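Local coordinates for hypothetical protein (Parabacteroides merdae, PDB 4OO3) that is a putative oxidoreductase that probably binds a nicotinamide adenine dinucleotide cofactor through its Rossmann-fold domain, its substrate and reaction being unknown, at residues Asn142-Asp147 with Gly413-Trp418; Gly89-Gln94 with Gly112-Ser117. All blocks are in the same frame, centred on the assembly; numbering follows the deposited sequence.

Interaction 1 (Asn142-Asp147 with Gly413-Trp418); sequences NIMLYD and GKLPDW
With CG of Y146 anti to the backbone N (chi1 -157°) and CG of L415 anti to its own carbonyl carbon (chi1 -66°), the two side chains start out toward each other. The leucine lies over one face of the tyrosine ring: its CD2 stands 3.8 Å above the plane of the Y146 ring, offset toward the rim, in a CH-pi contact 25° off the ring normal. The second branch meets one ring carbon, L415 CD1 lying 3.6 Å from Y146 CD1. Selenomethionine M144 completes the hydrophobic group. Its bent end puts the terminal methyl beside the leucine, and M144 CE and L415 CD2 are rather tightly packed at 3.5 Å. Nearer the backbone, M144 CG rests 3.8 Å from G413 O. Strand 145-147 lies at one edge of the parallel Rossmann sheet, and the loop joining helix 395-412 to helix 419-439 packs on it from far along the sequence. Within that loop, K414 NZ forms a salt bridge with D417 OD1 at 3.1 Å, although the lysine is poorly ordered. F406 of helix 395-412 touches both M144 and Y146, while M423 of helix 419-439 touches Y146 and L415. The phenol oxygen of Y146 is hydrogen-bonded to E419, just beyond the loop.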
loop_
_atom_site.group_PDB
_atom_site.type_symbol
_atom_site.label_atom_id
_atom_site.label_comp_id
_atom_site.label_asym_id
_atom_site.label_seq_id
_atom_site.Cartn_x
_atom_site.Cartn_y
_atom_site.Cartn_z
ATOM N N ASN A 142 -23.578 4.704 7.969
ATOM C CA ASN A 142 -22.882 5.987 7.853
ATOM C C ASN A 142 -21.582 6.037 8.650
ATOM O O ASN A 142 -21.318 7.000 9.369
ATOM C CB ASN A 142 -23.802 7.144 8.249
ATOM C CG ASN A 142 -24.875 7.401 7.213
ATOM O OD1 ASN A 142 -26.068 7.298 7.496
ATOM N ND2 ASN A 142 -24.450 7.720 5.992
ATOM N N ILE A 143 -20.780 4.984 8.515
ATOM C CA ILE A 143 -19.425 4.961 9.053
ATOM C C ILE A 143 -18.454 4.701 7.904
ATOM O O ILE A 143 -18.862 4.358 6.792
ATOM C CB ILE A 143 -19.255 3.929 10.202
ATOM C CG1 ILE A 143 -19.669 2.517 9.772
ATOM C CG2 ILE A 143 -20.067 4.358 11.420
ATOM C CD1 ILE A 143 -19.457 1.467 10.840
HETATM N N MSE A 144 -17.174 4.887 8.172
HETATM C CA MSE A 144 -16.168 4.800 7.141
HETATM C C MSE A 144 -15.320 3.579 7.311
HETATM O O MSE A 144 -14.967 3.209 8.426
HETATM C CB MSE A 144 -15.263 6.012 7.216
HETATM C CG MSE A 144 -15.735 7.080 6.241
HETATM SE SE MSE A 144 -14.634 8.680 6.530
HETATM C CE MSE A 144 -12.920 7.804 6.199
ATOM N N LEU A 145 -15.005 2.951 6.184
ATOM C CA LEU A 145 -13.973 1.925 6.090
ATOM C C LEU A 145 -12.939 2.453 5.103
ATOM O O LEU A 145 -13.290 2.842 3.996
ATOM C CB LEU A 145 -14.573 0.598 5.584
ATOM C CG LEU A 145 -13.604 -0.541 5.234
ATOM C CD1 LEU A 145 -12.692 -0.890 6.406
ATOM C CD2 LEU A 145 -14.378 -1.769 4.793
ATOM N N TYR A 146 -11.671 2.472 5.502
ATOM C CA TYR A 146 -10.611 3.028 4.656
ATOM C C TYR A 146 -9.337 2.216 4.790
ATOM O O TYR A 146 -9.043 1.707 5.872
ATOM C CB TYR A 146 -10.337 4.473 5.057
ATOM C CG TYR A 146 -9.701 5.328 3.988
ATOM C CD1 TYR A 146 -10.231 5.377 2.708
ATOM C CD2 TYR A 146 -8.599 6.129 4.266
ATOM C CE1 TYR A 146 -9.668 6.173 1.727
ATOM C CE2 TYR A 146 -8.029 6.927 3.284
ATOM C CZ TYR A 146 -8.571 6.939 2.019
ATOM O OH TYR A 146 -8.033 7.720 1.035
ATOM N N ASP A 147 -8.592 2.082 3.695
ATOM C CA ASP A 147 -7.254 1.506 3.778
ATOM C C ASP A 147 -6.156 2.546 3.534
ATOM O O ASP A 147 -6.431 3.717 3.321
ATOM C CB ASP A 147 -7.102 0.233 2.913
ATOM C CG ASP A 147 -7.256 0.478 1.419
ATOM O OD1 ASP A 147 -7.341 1.642 0.961
ATOM O OD2 ASP A 147 -7.273 -0.540 0.693
ATOM N N GLY A 413 -18.000 12.488 7.277
ATOM C CA GLY A 413 -18.638 11.175 7.396
ATOM C C GLY A 413 -18.569 10.359 6.116
ATOM O O GLY A 413 -18.853 9.161 6.126
ATOM N N LYS A 414 -18.170 11.006 5.023
ATOM C CA LYS A 414 -18.201 10.406 3.702
ATOM C C LYS A 414 -16.885 10.660 2.966
ATOM O O LYS A 414 -16.363 11.776 2.969
ATOM C CB LYS A 414 -19.357 11.000 2.892
ATOM C CG LYS A 414 -19.872 10.080 1.798
ATOM C CD LYS A 414 -20.255 10.834 0.533
ATOM C CE LYS A 414 -20.595 9.872 -0.603
ATOM N NZ LYS A 414 -20.201 10.391 -1.946
ATOM N N LEU A 415 -16.361 9.616 2.333
ATOM C CA LEU A 415 -15.216 9.741 1.436
ATOM C C LEU A 415 -15.666 10.281 0.083
ATOM O O LEU A 415 -16.845 10.244 -0.230
ATOM C CB LEU A 415 -14.563 8.376 1.236
ATOM C CG LEU A 415 -13.925 7.780 2.488
ATOM C CD1 LEU A 415 -13.731 6.282 2.314
ATOM C CD2 LEU A 415 -12.611 8.481 2.801
ATOM N N PRO A 416 -14.723 10.783 -0.732
ATOM C CA PRO A 416 -15.086 11.156 -2.105
ATOM C C PRO A 416 -15.612 9.979 -2.945
ATOM O O PRO A 416 -15.238 8.825 -2.715
ATOM C CB PRO A 416 -13.779 11.708 -2.692
ATOM C CG PRO A 416 -12.701 11.359 -1.723
ATOM C CD PRO A 416 -13.352 11.200 -0.388
ATOM N N ASP A 417 -16.467 10.309 -3.910
ATOM C CA ASP A 417 -17.176 9.359 -4.776
ATOM C C ASP A 417 -16.416 8.097 -5.143
ATOM O O ASP A 417 -16.921 6.986 -4.989
ATOM C CB ASP A 417 -17.552 10.052 -6.097
ATOM C CG ASP A 417 -18.775 10.935 -5.976
ATOM O OD1 ASP A 417 -19.280 11.139 -4.844
ATOM O OD2 ASP A 417 -19.235 11.424 -7.032
ATOM N N TRP A 418 -15.211 8.288 -5.662
ATOM C CA TRP A 418 -14.474 7.207 -6.315
ATOM C C TRP A 418 -13.821 6.204 -5.355
ATOM O O TRP A 418 -13.482 5.098 -5.770
ATOM C CB TRP A 418 -13.420 7.794 -7.271
ATOM C CG TRP A 418 -12.529 8.831 -6.636
ATOM C CD1 TRP A 418 -12.733 10.183 -6.616
ATOM C CD2 TRP A 418 -11.312 8.600 -5.913
ATOM N NE1 TRP A 418 -11.720 10.803 -5.934
ATOM C CE2 TRP A 418 -10.829 9.859 -5.499
ATOM C CE3 TRP A 418 -10.577 7.453 -5.588
ATOM C CZ2 TRP A 418 -9.645 10.007 -4.771
ATOM C CZ3 TRP A 418 -9.399 7.599 -4.864
ATOM C CH2 TRP A 418 -8.946 8.870 -4.463
#

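Interaction 2 (Gly89-Gln94 with Gly112-Ser117); sequences GNVMIQ and GINVLS
Strands 91-94 and 114-117 run parallel, their axes 4.5 Å apart at the closest and turned by 22°, with V91 opposite N114 and Q94 opposite S117. The backbone bonds alternate along the pair in the parallel pattern: M92 N donates to N114 O at 2.8 Å, L116 N to M92 O, and Q94 N to L116 O. Weaker CA-H...O contacts, such as that from V91 CA to N114 O, fill in between. At the start of the pair, N90 O is gripped twice by one residue. N114 N reaches it from above the carbonyl plane at 3.1 Å, whereas N114 ND2, 3.0 Å from N90 O, approaches nearly along the C=O axis and keeps the acceptor close to its own amide plane. CG of N114 sits beside its backbone N (chi1 -60°), on the side of the N90 carbonyl; its OD1 accepts from M144 N, just before strand 145-147. An alanine here would probably leave N90 O with the backbone bond alone from this residue and M144 N without its side-chain acceptor. On the face of M92 and V115, the two side chains lie side by side, M92 CE 4.0 Å from V115 CG1, while I113 CG2 packs 4.0 Å from M92 CB. The other face carries I93 and L116, also side by side, with I93 CD1 3.9 Å from L116 CB. The pair forms the two strands of a beta-alpha-beta unit, a building block of the Rossmann fold. Its connecting helix 98-110 covers the M92 and V115 face through T108 and L109, and F406 and L410 of helix 395-412 pack against V91, N114 and L116 on the other. Strand 14-17 flanks 91-94, with V91 and I93 bonded to I15, and 145-147 flanks 114-117.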
loop_
_atom_site.group_PDB
_atom_site.type_symbol
_atom_site.label_atom_id
_atom_site.label_comp_id
_atom_site.label_asym_id
_atom_site.label_seq_id
_atom_site.Cartn_x
_atom_site.Cartn_y
_atom_site.Cartn_z
ATOM N N GLY A 89 -14.157 2.660 22.032
ATOM C CA GLY A 89 -13.630 3.565 21.012
ATOM C C GLY A 89 -14.558 3.703 19.823
ATOM O O GLY A 89 -15.537 2.978 19.717
ATOM N N ASN A 90 -14.247 4.650 18.935
ATOM C CA ASN A 90 -15.050 4.907 17.735
ATOM C C ASN A 90 -14.262 4.825 16.418
ATOM O O ASN A 90 -14.835 5.022 15.351
ATOM C CB ASN A 90 -15.756 6.256 17.848
ATOM C CG ASN A 90 -14.792 7.405 18.061
ATOM O OD1 ASN A 90 -13.624 7.339 17.678
ATOM N ND2 ASN A 90 -15.278 8.470 18.666
ATOM N N VAL A 91 -12.959 4.538 16.491
ATOM C CA VAL A 91 -12.162 4.218 15.306
ATOM C C VAL A 91 -11.220 3.060 15.632
ATOM O O VAL A 91 -10.431 3.148 16.577
ATOM C CB VAL A 91 -11.301 5.411 14.841
ATOM C CG1 VAL A 91 -10.442 5.020 13.646
ATOM C CG2 VAL A 91 -12.174 6.611 14.503
HETATM N N MSE A 92 -11.285 1.999 14.830
HETATM C CA MSE A 92 -10.465 0.814 15.031
HETATM C C MSE A 92 -9.340 0.805 14.034
HETATM O O MSE A 92 -9.559 1.022 12.840
HETATM C CB MSE A 92 -11.333 -0.425 14.852
HETATM C CG MSE A 92 -10.632 -1.706 15.310
HETATM SE SE MSE A 92 -9.638 -2.524 13.808
HETATM C CE MSE A 92 -11.167 -3.402 12.969
ATOM N N ILE A 93 -8.128 0.539 14.515
ATOM C CA ILE A 93 -6.946 0.459 13.673
ATOM C C ILE A 93 -6.531 -1.002 13.495
ATOM O O ILE A 93 -6.172 -1.671 14.469
ATOM C CB ILE A 93 -5.765 1.226 14.311
ATOM C CG1 ILE A 93 -6.160 2.682 14.609
ATOM C CG2 ILE A 93 -4.532 1.146 13.417
ATOM C CD1 ILE A 93 -6.591 3.474 13.393
ATOM N N GLN A 94 -6.558 -1.495 12.259
ATOM C CA GLN A 94 -6.193 -2.893 11.983
ATOM C C GLN A 94 -4.940 -2.995 11.111
ATOM O O GLN A 94 -4.957 -2.624 9.946
ATOM C CB GLN A 94 -7.369 -3.647 11.337
ATOM C CG GLN A 94 -7.580 -5.056 11.895
ATOM C CD GLN A 94 -6.362 -5.961 11.709
ATOM O OE1 GLN A 94 -5.790 -6.029 10.622
ATOM N NE2 GLN A 94 -5.950 -6.647 12.778
ATOM N N GLY A 112 -20.789 -0.278 14.783
ATOM C CA GLY A 112 -20.858 1.169 14.573
ATOM C C GLY A 112 -19.525 1.870 14.739
ATOM O O GLY A 112 -19.484 3.077 14.939
ATOM N N ILE A 113 -18.435 1.109 14.639
ATOM C CA ILE A 113 -17.077 1.629 14.824
ATOM C C ILE A 113 -16.375 1.802 13.474
ATOM O O ILE A 113 -16.291 0.851 12.690
ATOM C CB ILE A 113 -16.260 0.684 15.735
ATOM C CG1 ILE A 113 -16.927 0.599 17.117
ATOM C CG2 ILE A 113 -14.818 1.153 15.860
ATOM C CD1 ILE A 113 -16.362 -0.474 18.024
ATOM N N ASN A 114 -15.874 3.013 13.211
ATOM C CA ASN A 114 -15.157 3.311 11.956
ATOM C C ASN A 114 -13.870 2.515 11.895
ATOM O O ASN A 114 -13.351 2.120 12.935
ATOM C CB ASN A 114 -14.813 4.797 11.854
ATOM C CG ASN A 114 -16.037 5.696 11.870
ATOM O OD1 ASN A 114 -16.687 5.905 10.850
ATOM N ND2 ASN A 114 -16.336 6.256 13.025
ATOM N N VAL A 115 -13.341 2.285 10.694
ATOM C CA VAL A 115 -12.148 1.438 10.549
ATOM C C VAL A 115 -11.110 2.007 9.581
ATOM O O VAL A 115 -11.413 2.290 8.423
ATOM C CB VAL A 115 -12.532 0.020 10.075
ATOM C CG1 VAL A 115 -11.296 -0.850 9.875
ATOM C CG2 VAL A 115 -13.487 -0.628 11.057
ATOM N N LEU A 116 -9.885 2.163 10.070
ATOM C CA LEU A 116 -8.725 2.401 9.216
ATOM C C LEU A 116 -7.888 1.122 9.240
ATOM O O LEU A 116 -7.353 0.733 10.278
ATOM C CB LEU A 116 -7.895 3.593 9.721
ATOM C CG LEU A 116 -6.650 3.984 8.916
ATOM C CD1 LEU A 116 -7.036 4.465 7.524
ATOM C CD2 LEU A 116 -5.862 5.066 9.634
ATOM N N SER A 117 -7.776 0.467 8.093
ATOM C CA SER A 117 -7.009 -0.765 8.004
ATOM C C SER A 117 -5.863 -0.588 7.039
ATOM O O SER A 117 -6.013 0.027 5.990
ATOM C CB SER A 117 -7.899 -1.903 7.515
ATOM O OG SER A 117 -7.129 -3.052 7.202
#

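Following the chain from the N terminus, interaction 2 comes first: strand 91-94 leads through helix 98-110 to strand 114-117, and their pairing closes this short crossover. Helix 125-140 then carries the chain to residues 142-147, where interaction 1 opens; it closes only at 413-418, with 265 residues between its segments. The two loops therefore follow in series, neither nesting nor crossing. The centres of the contacts are about 12 Å apart, and strands 114-117 and 145-147 are neighbours in one parallel sheet, with Y146 O 2.8 Å from S117 N. Interaction 2 thus builds the sheet locally, whereas interaction 1 ties one edge strand to the loop between helices 395-412 and 419-439.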